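Local coordinates for protein beta-lactamase (Francisella tularensis subsp. tularensis, PDB 3P09) that probably hydrolyses the amide bond of beta-lactam antibiotics to give substituted beta-amino acids, as a class A beta-lactamase linked to antibiotic resistance, at residues A[75-79]-A[193-198]. Coordinates in Å, arbitrary orientation, origin at the centre of the assembly. Where two conformers were deposited one is given. Residue numbers count along the deposited sequence, not the author numbering.
With SO4 (sulfate ion), chain C.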
ATOM      1  N   LEU A  75      -9.895  10.105  -4.663  1.00 21.19           N
ATOM      2  CA  LEU A  75     -11.058   9.643  -5.429  1.00 16.60           C
ATOM      3  C   LEU A  75     -12.366   9.987  -4.722  1.00 24.70           C
ATOM      4  O   LEU A  75     -13.366  10.346  -5.361  1.00 24.89           O
ATOM      5  CB  LEU A  75     -10.966   8.137  -5.675  1.00 23.63           C
ATOM      6  CG  LEU A  75      -9.816   7.723  -6.604  1.00 20.68           C
ATOM      7  CD1 LEU A  75      -9.585   6.227  -6.587  1.00 21.63           C
ATOM      8  CD2 LEU A  75     -10.098   8.195  -8.014  1.00 21.66           C
ATOM      9  N   ASP A  76     -12.358   9.870  -3.402  1.00 22.08           N
ATOM     10  CA  ASP A  76     -13.515  10.235  -2.602  1.00 21.50           C
ATOM     11  C   ASP A  76     -13.745  11.735  -2.790  1.00 29.05           C
ATOM     12  O   ASP A  76     -14.871  12.182  -3.001  1.00 33.35           O
ATOM     13  CB  ASP A  76     -13.247   9.872  -1.132  1.00 20.93           C
ATOM     14  CG  ASP A  76     -14.276  10.455  -0.166  1.00 34.09           C
ATOM     15  OD1 ASP A  76     -15.288   9.779   0.112  1.00 36.29           O
ATOM     16  OD2 ASP A  76     -14.052  11.576   0.344  1.00 35.65           O
ATOM     17  N   TYR A  77     -12.662  12.506  -2.744  1.00 23.04           N
ATOM     18  CA  TYR A  77     -12.751  13.956  -2.939  1.00 26.33           C
ATOM     19  C   TYR A  77     -13.423  14.259  -4.271  1.00 25.15           C
ATOM     20  O   TYR A  77     -14.342  15.086  -4.355  1.00 27.45           O
ATOM     21  CB  TYR A  77     -11.356  14.582  -2.901  1.00 34.12           C
ATOM     22  CG  TYR A  77     -11.353  16.094  -2.824  1.00 29.57           C
ATOM     23  CD1 TYR A  77     -11.355  16.742  -1.595  1.00 38.63           C
ATOM     24  CD2 TYR A  77     -11.355  16.870  -3.973  1.00 31.02           C
ATOM     25  CE1 TYR A  77     -11.358  18.126  -1.510  1.00 41.99           C
ATOM     26  CE2 TYR A  77     -11.352  18.261  -3.900  1.00 32.24           C
ATOM     27  CZ  TYR A  77     -11.351  18.879  -2.665  1.00 41.30           C
ATOM     28  OH  TYR A  77     -11.353  20.253  -2.581  1.00 47.57           O
ATOM     29  N   ASP A  78     -12.985  13.561  -5.310  1.00 22.24           N
ATOM     30  CA  ASP A  78     -13.530  13.774  -6.647  1.00 24.23           C
ATOM     31  C   ASP A  78     -15.034  13.517  -6.678  1.00 29.78           C
ATOM     32  O   ASP A  78     -15.780  14.226  -7.355  1.00 29.53           O
ATOM     33  CB  ASP A  78     -12.815  12.907  -7.689  1.00 20.38           C
ATOM     34  CG  ASP A  78     -13.385  13.097  -9.086  1.00 31.33           C
ATOM     35  OD1 ASP A  78     -13.095  14.142  -9.706  1.00 31.10           O
ATOM     36  OD2 ASP A  78     -14.124  12.211  -9.566  1.00 30.59           O
HETATM   37  N   MSE A  79     -15.475  12.499  -5.947  0.65 25.59           N
HETATM   38  CA  MSE A  79     -16.899  12.215  -5.869  0.65 31.15           C
HETATM   39  C   MSE A  79     -17.664  13.402  -5.286  0.65 30.02           C
HETATM   40  O   MSE A  79     -18.779  13.703  -5.714  0.65 34.97           O
HETATM   41  CB  MSE A  79     -17.149  10.957  -5.037  0.65 27.85           C
HETATM   42  CG  MSE A  79     -16.807   9.671  -5.771  0.65 26.17           C
HETATM   43 SE   MSE A  79     -16.973   8.138  -4.575  0.65 40.27          SE
HETATM   44  CE  MSE A  79     -18.864   8.292  -4.130  0.65 86.50           C
ATOM     45  N   ILE A 193     -17.630   2.835  -0.129  1.00 29.59           N
ATOM     46  CA  ILE A 193     -17.277   4.246   0.001  1.00 34.59           C
ATOM     47  C   ILE A 193     -17.072   4.939  -1.341  1.00 31.68           C
ATOM     48  O   ILE A 193     -17.540   6.060  -1.532  1.00 40.83           O
ATOM     49  CB  ILE A 193     -16.067   4.478   0.909  1.00 35.47           C
ATOM     50  CG1 ILE A 193     -14.907   3.626   0.446  1.00 41.48           C
ATOM     51  CG2 ILE A 193     -16.413   4.170   2.364  1.00 41.13           C
ATOM     52  CD1 ILE A 193     -13.704   4.449   0.187  1.00 57.85           C
ATOM     53  N   LEU A 194     -16.353   4.285  -2.255  1.00 27.09           N
ATOM     54  CA  LEU A 194     -16.232   4.772  -3.621  1.00 23.92           C
ATOM     55  C   LEU A 194     -17.344   4.150  -4.463  1.00 32.86           C
ATOM     56  O   LEU A 194     -17.753   3.025  -4.201  1.00 31.02           O
ATOM     57  CB  LEU A 194     -14.870   4.384  -4.214  1.00 21.60           C
ATOM     58  CG  LEU A 194     -13.654   4.984  -3.521  1.00 24.89           C
ATOM     59  CD1 LEU A 194     -12.373   4.612  -4.277  1.00 23.65           C
ATOM     60  CD2 LEU A 194     -13.820   6.483  -3.412  1.00 30.18           C
ATOM     61  N   ASP A 195     -17.825   4.859  -5.482  1.00 28.31           N
ATOM     62  CA  ASP A 195     -18.867   4.285  -6.332  1.00 28.61           C
ATOM     63  C   ASP A 195     -18.232   3.432  -7.414  1.00 32.95           C
ATOM     64  O   ASP A 195     -17.011   3.347  -7.488  1.00 31.43           O
ATOM     65  CB  ASP A 195     -19.763   5.362  -6.938  1.00 33.42           C
ATOM     66  CG  ASP A 195     -19.002   6.343  -7.803  1.00 40.72           C
ATOM     67  OD1 ASP A 195     -17.866   6.032  -8.221  1.00 39.51           O
ATOM     68  OD2 ASP A 195     -19.554   7.432  -8.076  1.00 50.03           O
ATOM     69  N   LYS A 196     -19.050   2.820  -8.267  1.00 27.02           N
ATOM     70  CA  LYS A 196     -18.511   1.920  -9.280  1.00 27.27           C
ATOM     71  C   LYS A 196     -17.423   2.564 -10.132  1.00 29.54           C
ATOM     72  O   LYS A 196     -16.365   1.981 -10.331  1.00 27.59           O
ATOM     73  CB  LYS A 196     -19.607   1.356 -10.185  1.00 36.63           C
ATOM     74  CG  LYS A 196     -19.062   0.381 -11.227  1.00 42.31           C
ATOM     75  CD  LYS A 196     -20.150  -0.122 -12.165  1.00 57.52           C
ATOM     76  CE  LYS A 196     -19.673  -1.333 -12.955  1.00 65.13           C
ATOM     77  NZ  LYS A 196     -18.398  -1.070 -13.692  1.00 68.13           N
ATOM     78  N   LYS A 197     -17.678   3.756 -10.651  1.00 28.36           N
ATOM     79  CA  LYS A 197     -16.686   4.380 -11.523  1.00 31.44           C
ATOM     80  C   LYS A 197     -15.354   4.576 -10.805  1.00 21.20           C
ATOM     81  O   LYS A 197     -14.285   4.384 -11.388  1.00 23.18           O
ATOM     82  CB  LYS A 197     -17.179   5.718 -12.069  1.00 37.17           C
ATOM     83  CG  LYS A 197     -16.208   6.338 -13.061  1.00 48.93           C
ATOM     84  CD  LYS A 197     -16.856   7.449 -13.880  1.00 63.65           C
ATOM     85  CE  LYS A 197     -16.818   8.777 -13.147  1.00 68.97           C
ATOM     86  NZ  LYS A 197     -15.420   9.190 -12.845  1.00 69.01           N
ATOM     87  N   HIS A 198     -15.415   4.969  -9.538  1.00 27.06           N
ATOM     88  CA  HIS A 198     -14.190   5.274  -8.805  1.00 26.88           C
ATOM     89  C   HIS A 198     -13.480   4.041  -8.281  1.00 23.20           C
ATOM     90  O   HIS A 198     -12.251   4.039  -8.182  1.00 21.28           O
ATOM     91  CB  HIS A 198     -14.442   6.286  -7.686  1.00 26.33           C
ATOM     92  CG  HIS A 198     -14.794   7.651  -8.193  1.00 29.08           C
ATOM     93  ND1 HIS A 198     -16.066   7.984  -8.605  1.00 34.02           N
ATOM     94  CD2 HIS A 198     -14.033   8.755  -8.381  1.00 33.48           C
ATOM     95  CE1 HIS A 198     -16.078   9.243  -9.011  1.00 37.55           C
ATOM     96  NE2 HIS A 198     -14.856   9.732  -8.892  1.00 32.08           N
TER
HETATM   97  S   SO4 C 291     -22.740   3.099  -6.385  1.00 92.66           S
HETATM   98  O1  SO4 C 291     -21.829   2.107  -6.957  1.00 85.12           O
HETATM   99  O2  SO4 C 291     -22.232   3.563  -5.097  1.00 91.93           O
HETATM  100  O3  SO4 C 291     -22.853   4.225  -7.307  1.00 96.02           O
HETATM  101  O4  SO4 C 291     -24.059   2.509  -6.178  1.00 97.57           O
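Met79, present as selenomethionine, lies over one face of the His198 imidazole: its CG stands 3.4 Å from the ring centroid, a CH-pi contact, while SE continues past the ring to 3.7 Å from Leu194 CD2. The edge of the same ring joins two carboxylates. His198 NE2 donates to Asp78 OD2 (2.7 Å, almost linear), and ND1 donates to Asp195 OD1 (2.7 Å). Asp195 is the N-cap of helix 196-208, and its OD1 also accepts from His198 N at 3.0 Å, so one oxygen holds both the first turn and the ring. On the inner side, Leu75 CD1 meets Leu194 CD1 at 4.0 Å and Leu194 CD2 packs 3.7 Å from Asp76 N; Leu75 also reaches Ile201 and Phe202, and Leu194 reaches Leu188 of helix 178-190. Asp76 itself turns to a salt bridge with Lys149, and Asp78 OD1 accepts from Leu85 N. The contact thus ties the C-terminal part of helix 66-80 to the start of helix 196-208 in the helical part of the class A fold. With both ring nitrogens donating to carboxylates, the geometry is consistent with a doubly protonated, positively charged His198 held between Asp78 and Asp195.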